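PDB 7BIP: luciferase-like monooxygenase from Streptomyces bottropensis, which probably acts as a monooxygenase of the bacterial luciferase family, incorporating oxygen from O2 during biosynthesis of the polyketide rishirilide. Local coordinates for residues Y232-A243 against R295-V305. Residues are numbered along the deposited sequence; the frame is centred on the assembly and turned at random.
With EDO (1,2-ethanediol), chain I.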
loop_
_atom_site.group_PDB
_atom_site.type_symbol
_atom_site.label_atom_id
_atom_site.label_comp_id
_atom_site.label_asym_id
_atom_site.label_seq_id
_atom_site.Cartn_x
_atom_site.Cartn_y
_atom_site.Cartn_z
ATOM N N TYR A 232 19.220 10.259 11.068
ATOM C CA TYR A 232 20.666 10.102 11.186
ATOM C C TYR A 232 21.030 8.655 10.909
ATOM O O TYR A 232 20.409 7.753 11.471
ATOM C CB TYR A 232 21.163 10.446 12.590
ATOM C CG TYR A 232 21.154 11.905 12.984
ATOM C CD1 TYR A 232 22.261 12.716 12.761
ATOM C CD2 TYR A 232 20.056 12.452 13.635
ATOM C CE1 TYR A 232 22.263 14.048 13.153
ATOM C CE2 TYR A 232 20.045 13.778 14.022
ATOM C CZ TYR A 232 21.152 14.564 13.786
ATOM O OH TYR A 232 21.129 15.875 14.170
ATOM N N ASN A 233 22.057 8.431 10.090
ATOM C CA ASN A 233 22.617 7.089 9.984
ATOM C C ASN A 233 23.125 6.635 11.348
ATOM O O ASN A 233 23.742 7.405 12.090
ATOM C CB ASN A 233 23.739 7.057 8.949
ATOM C CG ASN A 233 23.224 7.268 7.542
ATOM O OD1 ASN A 233 22.091 6.902 7.228
ATOM N ND2 ASN A 233 24.046 7.869 6.688
ATOM N N CYS A 234 22.825 5.385 11.705
ATOM C CA CYS A 234 23.104 4.948 13.066
ATOM C C CYS A 234 23.659 3.534 13.047
ATOM O O CYS A 234 23.057 2.635 12.448
ATOM C CB CYS A 234 21.834 5.023 13.928
ATOM S SG CYS A 234 22.099 4.481 15.608
ATOM N N TYR A 235 24.804 3.345 13.700
ATOM C CA TYR A 235 25.402 2.021 13.836
ATOM C C TYR A 235 26.097 1.968 15.185
ATOM O O TYR A 235 26.961 2.807 15.464
ATOM C CB TYR A 235 26.397 1.742 12.690
ATOM C CG TYR A 235 26.868 0.308 12.641
ATOM C CD1 TYR A 235 26.365 -0.568 11.695
ATOM C CD2 TYR A 235 27.800 -0.171 13.546
ATOM C CE1 TYR A 235 26.789 -1.889 11.650
ATOM C CE2 TYR A 235 28.223 -1.475 13.516
ATOM C CZ TYR A 235 27.711 -2.333 12.565
ATOM O OH TYR A 235 28.125 -3.645 12.518
ATOM N N LEU A 236 25.732 0.989 16.018
ATOM C CA LEU A 236 26.321 0.840 17.344
ATOM C C LEU A 236 26.992 -0.517 17.469
ATOM O O LEU A 236 26.477 -1.523 16.968
ATOM C CB LEU A 236 25.255 0.985 18.443
ATOM C CG LEU A 236 24.901 2.387 18.949
ATOM C CD1 LEU A 236 24.339 3.258 17.852
ATOM C CD2 LEU A 236 23.900 2.317 20.118
ATOM N N ALA A 237 28.136 -0.541 18.151
ATOM C CA ALA A 237 28.764 -1.787 18.569
ATOM C C ALA A 237 29.499 -1.518 19.874
ATOM O O ALA A 237 29.845 -0.375 20.177
ATOM C CB ALA A 237 29.718 -2.335 17.503
ATOM N N GLU A 238 29.721 -2.582 20.660
ATOM C CA GLU A 238 30.478 -2.417 21.903
ATOM C C GLU A 238 31.897 -1.941 21.628
ATOM O O GLU A 238 32.476 -1.193 22.433
ATOM C CB GLU A 238 30.514 -3.737 22.690
ATOM C CG GLU A 238 29.155 -4.170 23.246
ATOM C CD GLU A 238 28.809 -3.474 24.563
ATOM O OE1 GLU A 238 29.538 -2.536 24.958
ATOM O OE2 GLU A 238 27.807 -3.862 25.205
ATOM N N ASP A 239 32.474 -2.391 20.512
ATOM C CA ASP A 239 33.777 -1.939 20.035
ATOM C C ASP A 239 33.538 -0.767 19.086
ATOM O O ASP A 239 33.047 -0.954 17.968
ATOM C CB ASP A 239 34.502 -3.099 19.351
ATOM C CG ASP A 239 35.813 -2.689 18.692
ATOM O OD1 ASP A 239 36.207 -1.503 18.775
ATOM O OD2 ASP A 239 36.464 -3.571 18.086
ATOM N N GLY A 240 33.880 0.443 19.537
ATOM C CA GLY A 240 33.638 1.626 18.734
ATOM C C GLY A 240 34.421 1.664 17.445
ATOM O O GLY A 240 33.991 2.319 16.493
ATOM N N GLN A 241 35.556 0.963 17.385
ATOM C CA GLN A 241 36.307 0.895 16.132
ATOM C C GLN A 241 35.642 -0.039 15.128
ATOM O O GLN A 241 35.723 0.201 13.919
ATOM C CB GLN A 241 37.748 0.451 16.416
ATOM C CG GLN A 241 38.516 1.415 17.303
ATOM C CD GLN A 241 39.097 2.600 16.538
ATOM O OE1 GLN A 241 38.391 3.271 15.781
ATOM N NE2 GLN A 241 40.381 2.871 16.747
ATOM N N GLU A 242 34.996 -1.107 15.608
ATOM C CA GLU A 242 34.166 -1.931 14.736
ATOM C C GLU A 242 32.960 -1.143 14.234
ATOM O O GLU A 242 32.599 -1.231 13.051
ATOM C CB GLU A 242 33.722 -3.192 15.486
ATOM C CG GLU A 242 32.726 -4.056 14.716
ATOM C CD GLU A 242 32.224 -5.247 15.522
ATOM O OE1 GLU A 242 32.752 -5.502 16.632
ATOM O OE2 GLU A 242 31.294 -5.927 15.043
ATOM N N ALA A 243 32.346 -0.335 15.107
ATOM C CA ALA A 243 31.228 0.498 14.672
ATOM C C ALA A 243 31.671 1.470 13.592
ATOM O O ALA A 243 30.979 1.658 12.585
ATOM C CB ALA A 243 30.621 1.252 15.861
ATOM N N ARG A 295 28.746 15.385 14.356
ATOM C CA ARG A 295 27.424 14.872 14.720
ATOM C C ARG A 295 26.480 14.881 13.520
ATOM O O ARG A 295 25.299 15.210 13.632
ATOM C CB ARG A 295 26.838 15.644 15.904
ATOM C CG ARG A 295 27.399 15.198 17.265
ATOM C CD ARG A 295 28.777 15.761 17.566
ATOM N NE ARG A 295 29.218 15.301 18.881
ATOM C CZ ARG A 295 29.936 14.203 19.093
ATOM N NH1 ARG A 295 30.261 13.860 20.331
ATOM N NH2 ARG A 295 30.338 13.456 18.070
ATOM N N LYS A 296 27.007 14.494 12.359
ATOM C CA LYS A 296 26.197 14.293 11.167
ATOM C C LYS A 296 25.799 12.839 10.978
ATOM O O LYS A 296 25.038 12.531 10.053
ATOM C CB LYS A 296 26.943 14.801 9.932
ATOM C CG LYS A 296 27.071 16.317 9.897
ATOM C CD LYS A 296 27.885 16.768 8.704
ATOM C CE LYS A 296 27.521 18.181 8.290
ATOM N NZ LYS A 296 28.360 19.193 8.987
ATOM N N ALA A 297 26.284 11.954 11.843
ATOM C CA ALA A 297 25.980 10.530 11.836
ATOM C C ALA A 297 26.207 10.021 13.248
ATOM O O ALA A 297 27.113 10.487 13.942
ATOM C CB ALA A 297 26.865 9.764 10.848
ATOM N N LEU A 298 25.386 9.060 13.665
ATOM C CA LEU A 298 25.402 8.545 15.036
ATOM C C LEU A 298 26.014 7.149 14.991
ATOM O O LEU A 298 25.312 6.135 15.047
ATOM C CB LEU A 298 23.984 8.527 15.644
ATOM C CG LEU A 298 23.320 9.895 15.774
ATOM C CD1 LEU A 298 21.939 9.767 16.378
ATOM C CD2 LEU A 298 24.199 10.774 16.658
ATOM N N VAL A 299 27.340 7.104 14.896
ATOM C CA VAL A 299 28.077 5.857 14.718
ATOM C C VAL A 299 29.131 5.776 15.810
ATOM O O VAL A 299 29.934 6.702 15.967
ATOM C CB VAL A 299 28.727 5.774 13.324
ATOM C CG1 VAL A 299 29.584 4.493 13.188
ATOM C CG2 VAL A 299 27.652 5.849 12.219
ATOM N N GLY A 300 29.117 4.690 16.578
ATOM C CA GLY A 300 30.134 4.478 17.600
ATOM C C GLY A 300 29.626 3.500 18.652
ATOM O O GLY A 300 28.667 2.766 18.421
ATOM N N THR A 301 30.298 3.499 19.805
ATOM C CA THR A 301 29.761 2.795 20.961
ATOM C C THR A 301 28.506 3.503 21.449
ATOM O O THR A 301 28.245 4.650 21.078
ATOM C CB THR A 301 30.765 2.760 22.108
ATOM O OG1 THR A 301 30.986 4.105 22.559
ATOM C CG2 THR A 301 32.067 2.134 21.680
ATOM N N PRO A 302 27.717 2.853 22.307
ATOM C CA PRO A 302 26.644 3.586 23.007
ATOM C C PRO A 302 27.143 4.819 23.747
ATOM O O PRO A 302 26.413 5.818 23.850
ATOM C CB PRO A 302 26.079 2.532 23.972
ATOM C CG PRO A 302 26.339 1.223 23.277
ATOM C CD PRO A 302 27.653 1.396 22.547
ATOM N N ASP A 303 28.375 4.782 24.263
ATOM C CA ASP A 303 28.910 5.925 24.989
ATOM C C ASP A 303 29.231 7.079 24.046
ATOM O O ASP A 303 28.900 8.234 24.340
ATOM C CB ASP A 303 30.141 5.491 25.776
ATOM C CG ASP A 303 29.823 4.404 26.787
ATOM O OD1 ASP A 303 29.023 4.664 27.716
ATOM O OD2 ASP A 303 30.354 3.287 26.643
ATOM N N GLU A 304 29.860 6.785 22.902
ATOM C CA GLU A 304 30.097 7.812 21.891
ATOM C C GLU A 304 28.788 8.439 21.437
ATOM O O GLU A 304 28.664 9.664 21.335
ATOM C CB GLU A 304 30.817 7.211 20.677
ATOM C CG GLU A 304 32.263 6.792 20.909
ATOM C CD GLU A 304 32.819 6.069 19.696
ATOM O OE1 GLU A 304 32.980 6.714 18.640
ATOM O OE2 GLU A 304 33.078 4.859 19.795
ATOM N N VAL A 305 27.795 7.603 21.161
ATOM C CA VAL A 305 26.548 8.107 20.609
ATOM C C VAL A 305 25.760 8.852 21.683
ATOM O O VAL A 305 25.044 9.804 21.378
ATOM C CB VAL A 305 25.764 6.944 19.976
ATOM C CG1 VAL A 305 24.333 7.364 19.616
ATOM C CG2 VAL A 305 26.505 6.450 18.725
HETATM C C1 EDO I . 20.846 8.336 3.078
HETATM O O1 EDO I . 20.779 6.925 3.308
HETATM C C2 EDO I . 19.859 9.036 4.004
HETATM O O2 EDO I . 20.468 9.244 5.283
HETATM O O HOH W 1 23.435 17.221 13.840
HETATM O O HOH W 2 23.555 10.507 8.854
HETATM O O HOH W 3 33.442 5.003 16.526
#
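A short extra strand, 298-300, adds in parallel to the end of barrel strand 228-236, and each then runs on into a helix. L298 N gives its hydrogen to N233 O at 2.8 Å, Y235 N bonds L298 O, and G300 N reaches Y235 O; a weak fourth bond, A237 N to G300 O, continues the ladder past the strand end. Water 2 extends it at the other end, accepting from N233 N and donating to K296 O. On the face carrying C234 and L236, L236 splits its methyls: CD1 touches V305 CG2 at 4.0 Å, CD2 lies against P302 CG, and L346 covers both L236 and V305. The other face has V299, whose CG1 sits 3.2 Å from A243 O in the helix after the first strand. Y232 has CG anti to its carbonyl carbon (chi1 -72°), which sends the ring along the 295-297 loop with its edge toward that backbone; CE1 comes 3.3 Å from R295 O. Its CB rests on L298 CG, and its OH is tied through water 1 to R295 O. Replacing Y232 by an alanine would probably open a gap against the R295-A297 backbone and leave water 1 without its hydroxyl partner. At the far end T301 and E304 form a capping box: E304 N bonds T301 OG1 at 2.9 Å, while T301 N meets E304 OE2 from above the carboxylate plane. T301 CG2 presses on G240 CA at 3.4 Å, a tight pair, and water 3 bridges G240 O and E304 OE1. Strand 320-324 takes backbone bonds at Y232 and C234, while strand 298-300 pairs with C234 to L236: a short parallel strand added to one strand of the eight-stranded barrel of the luciferase-like fold.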